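Local coordinates for sortase, SrtB family (PDB 4Y4Q), which probably catalyses the cysteine-dependent cleavage and transpeptidation of sorting signals that underlies assembly of the type II pilus of Streptococcus pneumoniae, at residues Q88-N92 and D113-P118; N117-E121 and I158-G162; E121-T125 and Q193-L197; F150-Y155 and L167-M172. All coordinates share one frame; numbering follows the deposited sequence.

Interaction 1 (Q88-N92 and D113-P118)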
loop_
_atom_site.group_PDB
_atom_site.type_symbol
_atom_site.label_atom_id
_atom_site.label_comp_id
_atom_site.label_asym_id
_atom_site.label_seq_id
_atom_site.Cartn_x
_atom_site.Cartn_y
_atom_site.Cartn_z
ATOM N N GLN A 88 -3.997 11.535 -4.135
ATOM C CA GLN A 88 -4.989 10.876 -4.982
ATOM C C GLN A 88 -5.331 11.767 -6.161
ATOM O O GLN A 88 -5.581 12.959 -5.992
ATOM C CB GLN A 88 -6.265 10.544 -4.202
ATOM C CG GLN A 88 -7.316 9.799 -5.042
ATOM C CD GLN A 88 -8.530 9.394 -4.233
ATOM O OE1 GLN A 88 -9.145 10.222 -3.560
ATOM N NE2 GLN A 88 -8.889 8.110 -4.296
ATOM N N ALA A 89 -5.344 11.198 -7.359
ATOM C CA ALA A 89 -5.773 11.952 -8.534
ATOM C C ALA A 89 -7.145 11.485 -9.001
ATOM O O ALA A 89 -7.698 10.521 -8.469
ATOM C CB ALA A 89 -4.761 11.806 -9.655
ATOM N N LYS A 90 -7.700 12.183 -9.986
ATOM C CA LYS A 90 -8.805 11.636 -10.758
ATOM C C LYS A 90 -8.184 10.916 -11.939
ATOM O O LYS A 90 -7.116 11.310 -12.410
ATOM C CB LYS A 90 -9.705 12.735 -11.302
ATOM C CG LYS A 90 -10.315 13.664 -10.283
ATOM C CD LYS A 90 -11.290 14.592 -11.000
ATOM C CE LYS A 90 -11.713 15.770 -10.144
ATOM N NZ LYS A 90 -12.689 16.627 -10.877
ATOM N N ASP A 91 -8.864 9.880 -12.447
ATOM C CA ASP A 91 -8.457 9.131 -13.665
ATOM C C ASP A 91 -7.067 8.448 -13.792
ATOM O O ASP A 91 -6.308 8.774 -14.704
ATOM C CB ASP A 91 -8.695 10.005 -14.904
ATOM C CG ASP A 91 -10.138 10.447 -15.038
ATOM O OD1 ASP A 91 -11.039 9.589 -14.920
ATOM O OD2 ASP A 91 -10.374 11.653 -15.262
ATOM N N ASN A 92 -6.732 7.523 -12.888
ATOM C CA ASN A 92 -5.392 6.941 -12.827
ATOM C C ASN A 92 -5.082 6.017 -14.005
ATOM O O ASN A 92 -4.315 6.371 -14.903
ATOM C CB ASN A 92 -5.137 6.226 -11.484
ATOM C CG ASN A 92 -6.187 5.167 -11.154
ATOM O OD1 ASN A 92 -6.885 5.266 -10.142
ATOM N ND2 ASN A 92 -6.288 4.143 -11.995
ATOM N N ASP A 113 -5.794 4.576 -5.406
ATOM C CA ASP A 113 -6.662 4.290 -6.545
ATOM C C ASP A 113 -7.802 5.300 -6.519
ATOM O O ASP A 113 -8.364 5.575 -5.461
ATOM C CB ASP A 113 -7.219 2.871 -6.432
ATOM C CG ASP A 113 -7.829 2.379 -7.732
ATOM O OD1 ASP A 113 -8.936 2.855 -8.114
ATOM O OD2 ASP A 113 -7.190 1.511 -8.375
ATOM N N ALA A 114 -8.125 5.863 -7.678
ATOM C CA ALA A 114 -9.177 6.880 -7.791
ATOM C C ALA A 114 -10.566 6.405 -7.348
ATOM O O ALA A 114 -11.445 7.223 -7.096
ATOM C CB ALA A 114 -9.232 7.434 -9.213
ATOM N N ARG A 115 -10.753 5.092 -7.256
ATOM C CA ARG A 115 -12.029 4.508 -6.854
ATOM C C ARG A 115 -12.149 4.322 -5.333
ATOM O O ARG A 115 -13.247 4.053 -4.815
ATOM C CB ARG A 115 -12.255 3.167 -7.581
ATOM C CG ARG A 115 -12.548 3.304 -9.091
ATOM C CD ARG A 115 -12.263 2.022 -9.853
ATOM N NE ARG A 115 -10.895 1.549 -9.631
ATOM C CZ ARG A 115 -10.401 0.419 -10.134
ATOM N NH1 ARG A 115 -11.171 -0.361 -10.891
ATOM N NH2 ARG A 115 -9.142 0.071 -9.879
ATOM N N ASN A 116 -11.026 4.446 -4.625
ATOM C CA ASN A 116 -11.019 4.282 -3.169
ATOM C C ASN A 116 -11.426 5.550 -2.410
ATOM O O ASN A 116 -11.211 6.673 -2.884
ATOM C CB ASN A 116 -9.638 3.876 -2.675
ATOM C CG ASN A 116 -9.389 2.381 -2.752
ATOM O OD1 ASN A 116 -8.309 1.951 -3.156
ATOM N ND2 ASN A 116 -10.370 1.580 -2.332
ATOM N N ASN A 117 -11.999 5.365 -1.223
ATOM C CA ASN A 117 -12.277 6.483 -0.330
ATOM C C ASN A 117 -10.959 7.049 0.217
ATOM O O ASN A 117 -10.115 6.292 0.709
ATOM C CB ASN A 117 -13.187 6.028 0.814
ATOM C CG ASN A 117 -13.372 7.099 1.879
ATOM O OD1 ASN A 117 -12.567 7.215 2.808
ATOM N ND2 ASN A 117 -14.441 7.878 1.758
ATOM N N PRO A 118 -10.780 8.375 0.130
ATOM C CA PRO A 118 -9.505 9.014 0.473
ATOM C C PRO A 118 -9.224 9.046 1.977
ATOM O O PRO A 118 -8.129 9.459 2.370
ATOM C CB PRO A 118 -9.674 10.444 -0.060
ATOM C CG PRO A 118 -11.156 10.683 -0.003
ATOM C CD PRO A 118 -11.788 9.350 -0.329
HETATM O O HOH W 1 -10.645 10.255 -7.373
#

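Interaction 2 (N117-E121 and I158-G162)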
loop_
_atom_site.group_PDB
_atom_site.type_symbol
_atom_site.label_atom_id
_atom_site.label_comp_id
_atom_site.label_asym_id
_atom_site.label_seq_id
_atom_site.Cartn_x
_atom_site.Cartn_y
_atom_site.Cartn_z
ATOM N N ASN A 117 -11.999 5.365 -1.223
ATOM C CA ASN A 117 -12.277 6.483 -0.330
ATOM C C ASN A 117 -10.959 7.049 0.217
ATOM O O ASN A 117 -10.115 6.292 0.709
ATOM C CB ASN A 117 -13.187 6.028 0.814
ATOM C CG ASN A 117 -13.372 7.099 1.879
ATOM O OD1 ASN A 117 -12.567 7.215 2.808
ATOM N ND2 ASN A 117 -14.441 7.878 1.758
ATOM N N PRO A 118 -10.780 8.375 0.130
ATOM C CA PRO A 118 -9.505 9.014 0.473
ATOM C C PRO A 118 -9.224 9.046 1.977
ATOM O O PRO A 118 -8.129 9.459 2.370
ATOM C CB PRO A 118 -9.674 10.444 -0.060
ATOM C CG PRO A 118 -11.156 10.683 -0.003
ATOM C CD PRO A 118 -11.788 9.350 -0.329
ATOM N N LYS A 119 -10.190 8.635 2.796
ATOM C CA LYS A 119 -9.982 8.569 4.240
ATOM C C LYS A 119 -9.834 7.132 4.723
ATOM O O LYS A 119 -10.079 6.843 5.894
ATOM C CB LYS A 119 -11.134 9.240 4.984
ATOM C CG LYS A 119 -11.220 10.737 4.792
ATOM C CD LYS A 119 -12.538 11.275 5.361
ATOM C CE LYS A 119 -12.572 12.797 5.359
ATOM N NZ LYS A 119 -12.034 13.346 4.083
ATOM N N PHE A 120 -9.430 6.241 3.818
ATOM C CA PHE A 120 -9.183 4.832 4.146
ATOM C C PHE A 120 -10.344 4.132 4.867
ATOM O O PHE A 120 -10.128 3.289 5.738
ATOM C CB PHE A 120 -7.881 4.690 4.936
ATOM C CG PHE A 120 -6.659 4.977 4.114
ATOM C CD1 PHE A 120 -6.263 6.282 3.868
ATOM C CD2 PHE A 120 -5.928 3.942 3.553
ATOM C CE1 PHE A 120 -5.148 6.550 3.088
ATOM C CE2 PHE A 120 -4.818 4.203 2.771
ATOM C CZ PHE A 120 -4.428 5.514 2.542
ATOM N N GLU A 121 -11.567 4.483 4.493
ATOM C CA GLU A 121 -12.751 3.846 5.052
ATOM C C GLU A 121 -13.048 2.490 4.415
ATOM O O GLU A 121 -13.753 1.661 5.003
ATOM C CB GLU A 121 -13.965 4.763 4.891
ATOM C CG GLU A 121 -13.812 6.087 5.617
ATOM C CD GLU A 121 -15.095 6.893 5.645
ATOM O OE1 GLU A 121 -16.169 6.321 5.341
ATOM O OE2 GLU A 121 -15.019 8.098 5.972
ATOM N N ILE A 158 0.954 5.036 9.339
ATOM C CA ILE A 158 0.321 5.780 8.272
ATOM C C ILE A 158 -0.441 6.934 8.895
ATOM O O ILE A 158 -1.053 6.788 9.953
ATOM C CB ILE A 158 -0.581 4.865 7.415
ATOM C CG1 ILE A 158 -1.225 5.659 6.272
ATOM C CG2 ILE A 158 -1.639 4.179 8.271
ATOM C CD1 ILE A 158 -2.098 4.801 5.381
ATOM N N TYR A 159 -0.353 8.099 8.269
ATOM C CA TYR A 159 -1.100 9.249 8.732
ATOM C C TYR A 159 -2.121 9.596 7.663
ATOM O O TYR A 159 -1.794 9.613 6.471
ATOM C CB TYR A 159 -0.162 10.424 8.979
ATOM C CG TYR A 159 -0.864 11.657 9.494
ATOM C CD1 TYR A 159 -1.505 12.536 8.625
ATOM C CD2 TYR A 159 -0.894 11.941 10.850
ATOM C CE1 TYR A 159 -2.159 13.658 9.095
ATOM C CE2 TYR A 159 -1.527 13.071 11.328
ATOM C CZ TYR A 159 -2.155 13.927 10.447
ATOM O OH TYR A 159 -2.781 15.052 10.934
ATOM N N TYR A 160 -3.357 9.843 8.088
ATOM C CA TYR A 160 -4.436 10.227 7.176
ATOM C C TYR A 160 -5.566 10.870 7.971
ATOM O O TYR A 160 -5.782 10.532 9.138
ATOM C CB TYR A 160 -4.956 9.020 6.374
ATOM C CG TYR A 160 -5.654 7.973 7.211
ATOM C CD1 TYR A 160 -7.017 8.066 7.487
ATOM C CD2 TYR A 160 -4.955 6.889 7.721
ATOM C CE1 TYR A 160 -7.657 7.116 8.256
ATOM C CE2 TYR A 160 -5.590 5.926 8.488
ATOM C CZ TYR A 160 -6.939 6.048 8.753
ATOM O OH TYR A 160 -7.572 5.097 9.519
ATOM N N ASN A 161 -6.272 11.802 7.336
ATOM C CA ASN A 161 -7.428 12.464 7.939
ATOM C C ASN A 161 -7.175 13.023 9.334
ATOM O O ASN A 161 -8.072 13.033 10.180
ATOM C CB ASN A 161 -8.644 11.527 7.967
ATOM C CG ASN A 161 -9.964 12.287 8.033
ATOM O OD1 ASN A 161 -10.178 13.248 7.288
ATOM N ND2 ASN A 161 -10.843 11.875 8.943
ATOM N N GLY A 162 -5.953 13.485 9.575
ATOM C CA GLY A 162 -5.635 14.104 10.846
ATOM C C GLY A 162 -5.252 13.123 11.940
ATOM O O GLY A 162 -5.015 13.534 13.078
#

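Interaction 3 (E121-T125 and Q193-L197)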
loop_
_atom_site.group_PDB
_atom_site.type_symbol
_atom_site.label_atom_id
_atom_site.label_comp_id
_atom_site.label_asym_id
_atom_site.label_seq_id
_atom_site.Cartn_x
_atom_site.Cartn_y
_atom_site.Cartn_z
ATOM N N GLU A 121 -11.567 4.483 4.493
ATOM C CA GLU A 121 -12.751 3.846 5.052
ATOM C C GLU A 121 -13.048 2.490 4.415
ATOM O O GLU A 121 -13.753 1.661 5.003
ATOM C CB GLU A 121 -13.965 4.763 4.891
ATOM C CG GLU A 121 -13.812 6.087 5.617
ATOM C CD GLU A 121 -15.095 6.893 5.645
ATOM O OE1 GLU A 121 -16.169 6.321 5.341
ATOM O OE2 GLU A 121 -15.019 8.098 5.972
ATOM N N ASP A 122 -12.524 2.273 3.212
ATOM C CA ASP A 122 -12.839 1.063 2.453
ATOM C C ASP A 122 -12.117 -0.125 3.072
ATOM O O ASP A 122 -11.115 0.055 3.773
ATOM C CB ASP A 122 -12.393 1.201 0.993
ATOM C CG ASP A 122 -13.228 2.204 0.205
ATOM O OD1 ASP A 122 -14.359 2.523 0.638
ATOM O OD2 ASP A 122 -12.747 2.660 -0.860
ATOM N N PHE A 123 -12.620 -1.327 2.793
ATOM C CA PHE A 123 -12.007 -2.550 3.278
ATOM C C PHE A 123 -10.600 -2.698 2.711
ATOM O O PHE A 123 -9.635 -2.801 3.462
ATOM C CB PHE A 123 -12.851 -3.779 2.913
ATOM C CG PHE A 123 -12.084 -5.069 3.016
ATOM C CD1 PHE A 123 -11.726 -5.582 4.262
ATOM C CD2 PHE A 123 -11.687 -5.748 1.870
ATOM C CE1 PHE A 123 -10.995 -6.766 4.357
ATOM C CE2 PHE A 123 -10.959 -6.929 1.959
ATOM C CZ PHE A 123 -10.608 -7.434 3.202
ATOM N N ASN A 124 -10.490 -2.679 1.389
ATOM C CA ASN A 124 -9.188 -2.730 0.742
ATOM C C ASN A 124 -8.887 -1.430 0.005
ATOM O O ASN A 124 -9.678 -0.973 -0.819
ATOM C CB ASN A 124 -9.114 -3.913 -0.225
ATOM C CG ASN A 124 -10.188 -3.860 -1.293
ATOM O OD1 ASN A 124 -11.340 -3.526 -1.017
ATOM N ND2 ASN A 124 -9.815 -4.192 -2.524
ATOM N N THR A 125 -7.735 -0.842 0.308
ATOM C CA THR A 125 -7.299 0.387 -0.353
ATOM C C THR A 125 -6.008 0.107 -1.105
ATOM O O THR A 125 -5.028 -0.398 -0.527
ATOM C CB THR A 125 -7.010 1.504 0.661
ATOM O OG1 THR A 125 -8.167 1.738 1.484
ATOM C CG2 THR A 125 -6.635 2.786 -0.069
ATOM N N GLN A 193 -15.730 -9.883 0.929
ATOM C CA GLN A 193 -14.432 -9.450 1.428
ATOM C C GLN A 193 -13.621 -10.672 1.855
ATOM O O GLN A 193 -12.429 -10.767 1.563
ATOM C CB GLN A 193 -14.596 -8.451 2.580
ATOM C CG GLN A 193 -14.928 -7.015 2.137
ATOM C CD GLN A 193 -15.674 -6.225 3.204
ATOM O OE1 GLN A 193 -15.951 -6.735 4.290
ATOM N NE2 GLN A 193 -16.019 -4.980 2.889
ATOM N N GLN A 194 -14.274 -11.632 2.507
ATOM C CA GLN A 194 -13.559 -12.825 2.958
ATOM C C GLN A 194 -12.975 -13.613 1.784
ATOM O O GLN A 194 -11.835 -14.075 1.846
ATOM C CB GLN A 194 -14.450 -13.729 3.808
ATOM C CG GLN A 194 -13.680 -14.890 4.433
ATOM C CD GLN A 194 -12.677 -14.414 5.474
ATOM O OE1 GLN A 194 -13.054 -13.781 6.462
ATOM N NE2 GLN A 194 -11.391 -14.694 5.248
ATOM N N ALA A 195 -13.749 -13.743 0.708
ATOM C CA ALA A 195 -13.277 -14.416 -0.498
ATOM C C ALA A 195 -12.103 -13.678 -1.149
ATOM O O ALA A 195 -11.160 -14.303 -1.648
ATOM C CB ALA A 195 -14.425 -14.594 -1.498
ATOM N N TYR A 196 -12.149 -12.351 -1.164
ATOM C CA TYR A 196 -11.020 -11.582 -1.694
ATOM C C TYR A 196 -9.769 -11.849 -0.855
ATOM O O TYR A 196 -8.675 -12.024 -1.393
ATOM C CB TYR A 196 -11.338 -10.082 -1.681
ATOM C CG TYR A 196 -10.193 -9.168 -2.090
ATOM C CD1 TYR A 196 -9.906 -8.944 -3.429
ATOM C CD2 TYR A 196 -9.442 -8.488 -1.140
ATOM C CE1 TYR A 196 -8.884 -8.090 -3.815
ATOM C CE2 TYR A 196 -8.400 -7.622 -1.520
ATOM C CZ TYR A 196 -8.135 -7.436 -2.850
ATOM O OH TYR A 196 -7.127 -6.593 -3.241
ATOM N N LEU A 197 -9.948 -11.870 0.463
ATOM C CA LEU A 197 -8.854 -12.108 1.402
ATOM C C LEU A 197 -8.287 -13.509 1.210
ATOM O O LEU A 197 -7.068 -13.693 1.141
ATOM C CB LEU A 197 -9.383 -11.960 2.825
ATOM C CG LEU A 197 -8.498 -11.425 3.943
ATOM C CD1 LEU A 197 -7.741 -10.176 3.501
ATOM C CD2 LEU A 197 -9.398 -11.111 5.114
#

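Interaction 4 (F150-Y155 and L167-M172)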
loop_
_atom_site.group_PDB
_atom_site.type_symbol
_atom_site.label_atom_id
_atom_site.label_comp_id
_atom_site.label_asym_id
_atom_site.label_seq_id
_atom_site.Cartn_x
_atom_site.Cartn_y
_atom_site.Cartn_z
ATOM N N PHE A 150 11.701 -9.633 4.512
ATOM C CA PHE A 150 10.280 -9.731 4.836
ATOM C C PHE A 150 10.065 -10.013 6.323
ATOM O O PHE A 150 9.198 -9.411 6.947
ATOM C CB PHE A 150 9.586 -10.827 4.017
ATOM C CG PHE A 150 8.120 -10.985 4.351
ATOM C CD1 PHE A 150 7.159 -10.215 3.697
ATOM C CD2 PHE A 150 7.705 -11.879 5.332
ATOM C CE1 PHE A 150 5.801 -10.345 4.001
ATOM C CE2 PHE A 150 6.350 -12.021 5.643
ATOM C CZ PHE A 150 5.395 -11.251 4.975
ATOM N N ASP A 151 10.834 -10.946 6.879
ATOM C CA ASP A 151 10.648 -11.329 8.274
ATOM C C ASP A 151 10.942 -10.163 9.205
ATOM O O ASP A 151 10.330 -10.034 10.264
ATOM C CB ASP A 151 11.538 -12.525 8.646
ATOM C CG ASP A 151 11.111 -13.819 7.948
ATOM O OD1 ASP A 151 9.948 -13.905 7.489
ATOM O OD2 ASP A 151 11.936 -14.754 7.861
ATOM N N GLN A 152 11.867 -9.300 8.797
ATOM C CA GLN A 152 12.388 -8.288 9.702
ATOM C C GLN A 152 11.742 -6.902 9.591
ATOM O O GLN A 152 11.996 -6.045 10.434
ATOM C CB GLN A 152 13.913 -8.190 9.556
ATOM C CG GLN A 152 14.634 -9.511 9.837
ATOM C CD GLN A 152 15.932 -9.321 10.603
ATOM O OE1 GLN A 152 16.727 -8.437 10.287
ATOM N NE2 GLN A 152 16.143 -10.143 11.626
ATOM N N HIS A 153 11.047 -6.673 8.489
ATOM C CA HIS A 153 10.274 -5.470 8.348
ATOM C C HIS A 153 8.858 -5.950 8.514
ATOM O O HIS A 153 8.293 -6.584 7.622
ATOM C CB HIS A 153 10.471 -4.857 6.963
ATOM C CG HIS A 153 11.894 -4.507 6.655
ATOM N ND1 HIS A 153 12.782 -5.410 6.110
ATOM C CD2 HIS A 153 12.582 -3.352 6.814
ATOM C CE1 HIS A 153 13.955 -4.826 5.948
ATOM N NE2 HIS A 153 13.861 -3.578 6.368
ATOM N N ARG A 154 8.278 -5.640 9.661
ATOM C CA ARG A 154 6.887 -5.980 9.891
ATOM C C ARG A 154 6.005 -4.751 10.091
ATOM O O ARG A 154 4.849 -4.743 9.690
ATOM C CB ARG A 154 6.805 -6.901 11.117
ATOM C CG ARG A 154 5.400 -7.317 11.526
ATOM C CD ARG A 154 5.473 -8.467 12.504
ATOM N NE ARG A 154 4.225 -8.731 13.212
ATOM C CZ ARG A 154 4.031 -9.797 13.987
ATOM N NH1 ARG A 154 4.997 -10.695 14.131
ATOM N NH2 ARG A 154 2.878 -9.969 14.615
ATOM N N TYR A 155 6.551 -3.713 10.712
ATOM C CA TYR A 155 5.722 -2.597 11.154
ATOM C C TYR A 155 6.004 -1.291 10.419
ATOM O O TYR A 155 7.071 -1.092 9.811
ATOM C CB TYR A 155 5.855 -2.382 12.675
ATOM C CG TYR A 155 5.480 -3.586 13.523
ATOM C CD1 TYR A 155 4.148 -3.896 13.787
ATOM C CD2 TYR A 155 6.460 -4.401 14.074
ATOM C CE1 TYR A 155 3.809 -4.993 14.570
ATOM C CE2 TYR A 155 6.130 -5.494 14.857
ATOM C CZ TYR A 155 4.805 -5.791 15.095
ATOM O OH TYR A 155 4.482 -6.880 15.882
ATOM N N LEU A 167 0.790 0.305 11.068
ATOM C CA LEU A 167 0.653 -0.625 9.952
ATOM C C LEU A 167 1.353 -1.908 10.325
ATOM O O LEU A 167 2.461 -1.872 10.865
ATOM C CB LEU A 167 1.334 -0.071 8.705
ATOM C CG LEU A 167 0.710 1.082 7.918
ATOM C CD1 LEU A 167 1.643 1.445 6.775
ATOM C CD2 LEU A 167 -0.676 0.688 7.382
ATOM N N GLU A 168 0.727 -3.048 10.046
ATOM C CA GLU A 168 1.414 -4.318 10.227
ATOM C C GLU A 168 1.400 -5.077 8.915
ATOM O O GLU A 168 0.344 -5.484 8.450
ATOM C CB GLU A 168 0.745 -5.133 11.328
ATOM C CG GLU A 168 1.434 -6.465 11.603
ATOM C CD GLU A 168 1.023 -7.080 12.934
ATOM O OE1 GLU A 168 0.111 -6.538 13.603
ATOM O OE2 GLU A 168 1.625 -8.104 13.317
ATOM N N ILE A 169 2.561 -5.250 8.294
ATOM C CA ILE A 169 2.621 -5.989 7.035
ATOM C C ILE A 169 2.332 -7.482 7.266
ATOM O O ILE A 169 2.885 -8.087 8.193
ATOM C CB ILE A 169 3.990 -5.795 6.349
ATOM C CG1 ILE A 169 4.135 -4.350 5.878
ATOM C CG2 ILE A 169 4.143 -6.719 5.157
ATOM C CD1 ILE A 169 5.510 -4.037 5.360
ATOM N N PHE A 170 1.474 -8.085 6.439
ATOM C CA PHE A 170 1.264 -9.535 6.547
ATOM C C PHE A 170 1.509 -10.331 5.269
ATOM O O PHE A 170 1.457 -11.560 5.287
ATOM C CB PHE A 170 -0.127 -9.872 7.097
ATOM C CG PHE A 170 -1.249 -9.413 6.221
ATOM C CD1 PHE A 170 -1.738 -10.223 5.200
ATOM C CD2 PHE A 170 -1.820 -8.168 6.412
ATOM C CE1 PHE A 170 -2.787 -9.791 4.387
ATOM C CE2 PHE A 170 -2.859 -7.732 5.602
ATOM C CZ PHE A 170 -3.337 -8.548 4.592
ATOM N N GLU A 171 1.766 -9.659 4.158
ATOM C CA GLU A 171 1.934 -10.398 2.909
ATOM C C GLU A 171 2.761 -9.665 1.858
ATOM O O GLU A 171 2.679 -8.433 1.735
ATOM C CB GLU A 171 0.559 -10.789 2.316
ATOM C CG GLU A 171 0.664 -11.382 0.919
ATOM C CD GLU A 171 -0.642 -11.960 0.372
ATOM O OE1 GLU A 171 -1.651 -12.036 1.113
ATOM O OE2 GLU A 171 -0.649 -12.343 -0.820
ATOM N N MET A 172 3.562 -10.420 1.105
ATOM C CA MET A 172 4.124 -9.902 -0.145
ATOM C C MET A 172 3.731 -10.840 -1.280
ATOM O O MET A 172 3.739 -12.075 -1.127
ATOM C CB MET A 172 5.653 -9.809 -0.074
ATOM C CG MET A 172 6.280 -8.822 -1.067
ATOM S SD MET A 172 6.715 -9.504 -2.688
ATOM C CE MET A 172 7.047 -11.148 -2.215
HETATM O O HOH W 2 1.878 -7.194 16.502
#

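Interaction 1 (Q88-N92 and D113-P118)
The carboxamide of Gln88 meets the 113-118 turn through its edge, with both acceptors of NE2 lying in the amide plane. One N-H goes to Asp113 O (NE2 to O 2.8 Å), which it reaches from 37° above the carbonyl plane. The other runs straighter, from Gln88 NE2 to Asn116 O (3.1 Å, 166° at the hydrogen). The extended side chain, with CG anti to the backbone N (chi1 -178°), carries the amide far enough to bridge both ends of the type I turn Asp113-Asn116. At the same amide's other end, Gln88 OE1 sits 3.5 Å from Pro118 CB. Asp113 O also takes the turn's own bond from Asn116 N, on the opposite face of its plane. The Asn92 amide uses OD1, which receives Ala114 N end-on at 2.8 Å; Ala114 CB lies against it and against Ala89 O. A water bridges Ala89 O and Ala114 O. Within the turn, the guanidinium of Arg115 grips the Asp113 carboxylate side-on, NE to OD1 and NH2 to OD2, while OD1 also accepts Arg115 N in an Asx turn. Both segments are loops leaving the parallel neighbours 83-88 and 110-112. The second is tied to strand 124-129, where Tyr128 bonds the Asp113 carboxylate and Ile126 N bonds Asn116 OD1.

Interaction 2 (N117-E121 and I158-G162)
A type I beta turn, Asn117-Phe120, lays Phe120 and Lys119 against the end of strand 155-160 and the first residue after it, where the chain turns back into strand 163-176. The turn is closed by Phe120 N to Asn117 O and reinforced by an Asx turn, in which Asn117 OD1 accepts Lys119 N (2.8 Å between OD1 and N). Phe120 meets two side chains of the strand, both on the same side of its ring plane. Over that face comes Ile158 CD1, 3.7 Å from Phe120 CZ and displaced toward the rim; fully extended, Ile158 reaches it with CG1 anti to the backbone N (chi1 -179°). Tyr160 is met differently. Phe120 CB stands over the centre of the tyrosine ring, 4.1 Å from its centroid, while the two rings lean together obliquely, their planes 39° apart, with Phe120 CD1 3.8 Å from Tyr160 CG. Lys119 O approaches Tyr160 CE1 to 3.4 Å. Nearer the surface, the aliphatic part of Lys119 crosses the Asn161 amide, with CE 3.1 Å from OD1; this is packing, since no hydrogen bond crosses between the two segments. The Tyr160 hydroxyl is instead bonded by Arg217 NH1, which also bonds Phe120 O and so links the turn to the strand's side chain. Leu86 of strand 83-88 and Ile219 of strand 218-225 touch both Phe120 and Ile158, so the turn packs against three strands of the sheet, while Lys165 and Leu167 of strand 163-176 flank Ile158.

Interaction 3 (E121-T125 and Q193-L197)
CH-pi packing dominates where Phe123 meets Gln193 on helix 190-202. Gln193 CG lies over one face of the phenyl ring, 3.8 Å from its centroid and displaced toward the rim. The two side chains slide past each other in opposite directions, so the amide continues along the ring toward its root, stacked at 25° to it, and NE2 ends 3.4 Å from Phe123 CB. Apolar contacts take up the ring's edge. Tyr196 CD2 lies in the ring plane 3.8 Å from Phe123 CE2, and Leu197 CD1 stands 4.0 Å from Phe123 CZ. With CG anti to the backbone N (chi1 163°), Phe123 reaches across to residues on successive turns of the helix. Polar groups meet without bonding one another: the Asn124 amide crosses the Tyr196 ring obliquely, ND2 3.7 Å from CZ. Their bonds go to the loop before the helix instead, Asn124 ND2 to Asp184 O, Asn124 OD1 to Ile187 N and Tyr196 OH to Ile182 O. Gln193 NE2 likewise donates to Ile187 O, which fixes the amide beside the ring. Ile218 of strand 218-225 backs Phe123, Asn124 and Leu197. The helix belongs to the long connection between strands 163-176 and 218-225, and its packing against the entry to barrel strand 124-129 is consistent with the helical beta6-beta7 insertion that marks class B sortases.

Interaction 4 (F150-Y155 and L167-M172)
Arg154 and Glu168 run side by side where the chain, leaving helix 147-152, enters an antiparallel pairing with strand 163-176 of the sortase beta-barrel. From CB, which starts away from strand 163-176, the arginine extends with CG anti to the backbone N (chi1 178°). CG rests over the centre of the Tyr155 ring, with Glu168 CG on the strand 4.1 Å away. CD passes 3.9 Å from Glu168 OE2, and at the tip NE (2.7 Å) and NH2 (2.6 Å) both bond that same oxygen in a side-on salt bridge. The N-H angles are bent, 136° from NE and 138° from NH2, as expected when one atom serves two donors. Two donors on Glu168 OE2 would probably favour the charged carboxylate. Glu168 CD lies at the guanidinium edge, the two planes nearly coplanar, while Tyr155 OH stands above one guanidinium face. The backbones pair too: Ile169 N donates to Arg154 O, and Tyr155 with Glu168 forms a non-hydrogen-bonded pair. Further along, Phe170 and Glu171 make a classic beta bulge opposite Val236 of strand 231-240. From the helix, the Phe150 ring packs with CE1 against Ile169 CG2 and CD1 against Met172 CB, and its edge meets Phe170 O. Arg208 joins helix and strand through Phe150 O and Ile169 O. A water 2.7 Å from Tyr155 OH donates a weak bond to Glu168 OE2 at 3.3 Å.

In the fold
Interactions 1, 2 and 3 follow one another along the crossing from strand 110-112 to strand 124-129, 1 and 2 sharing Asn117 and Pro118, 2 and 3 sharing Glu121, and Asp122 OD2 ties them together by accepting Asn116 ND2 and Asn117 N. Interaction 1 is a partly exposed loop contact made by polar groups and backbone carbonyls. Interactions 2 and 3 are more buried and centre on a phenylalanine, one set on strand 155-160 and the other on helix 190-202. Interaction 4, about 25 Å from interaction 1 between centres and across the chain's centre, combines an outer salt bridge with buried apolar packing. It meets interaction 2 where Leu167 touches Ile158.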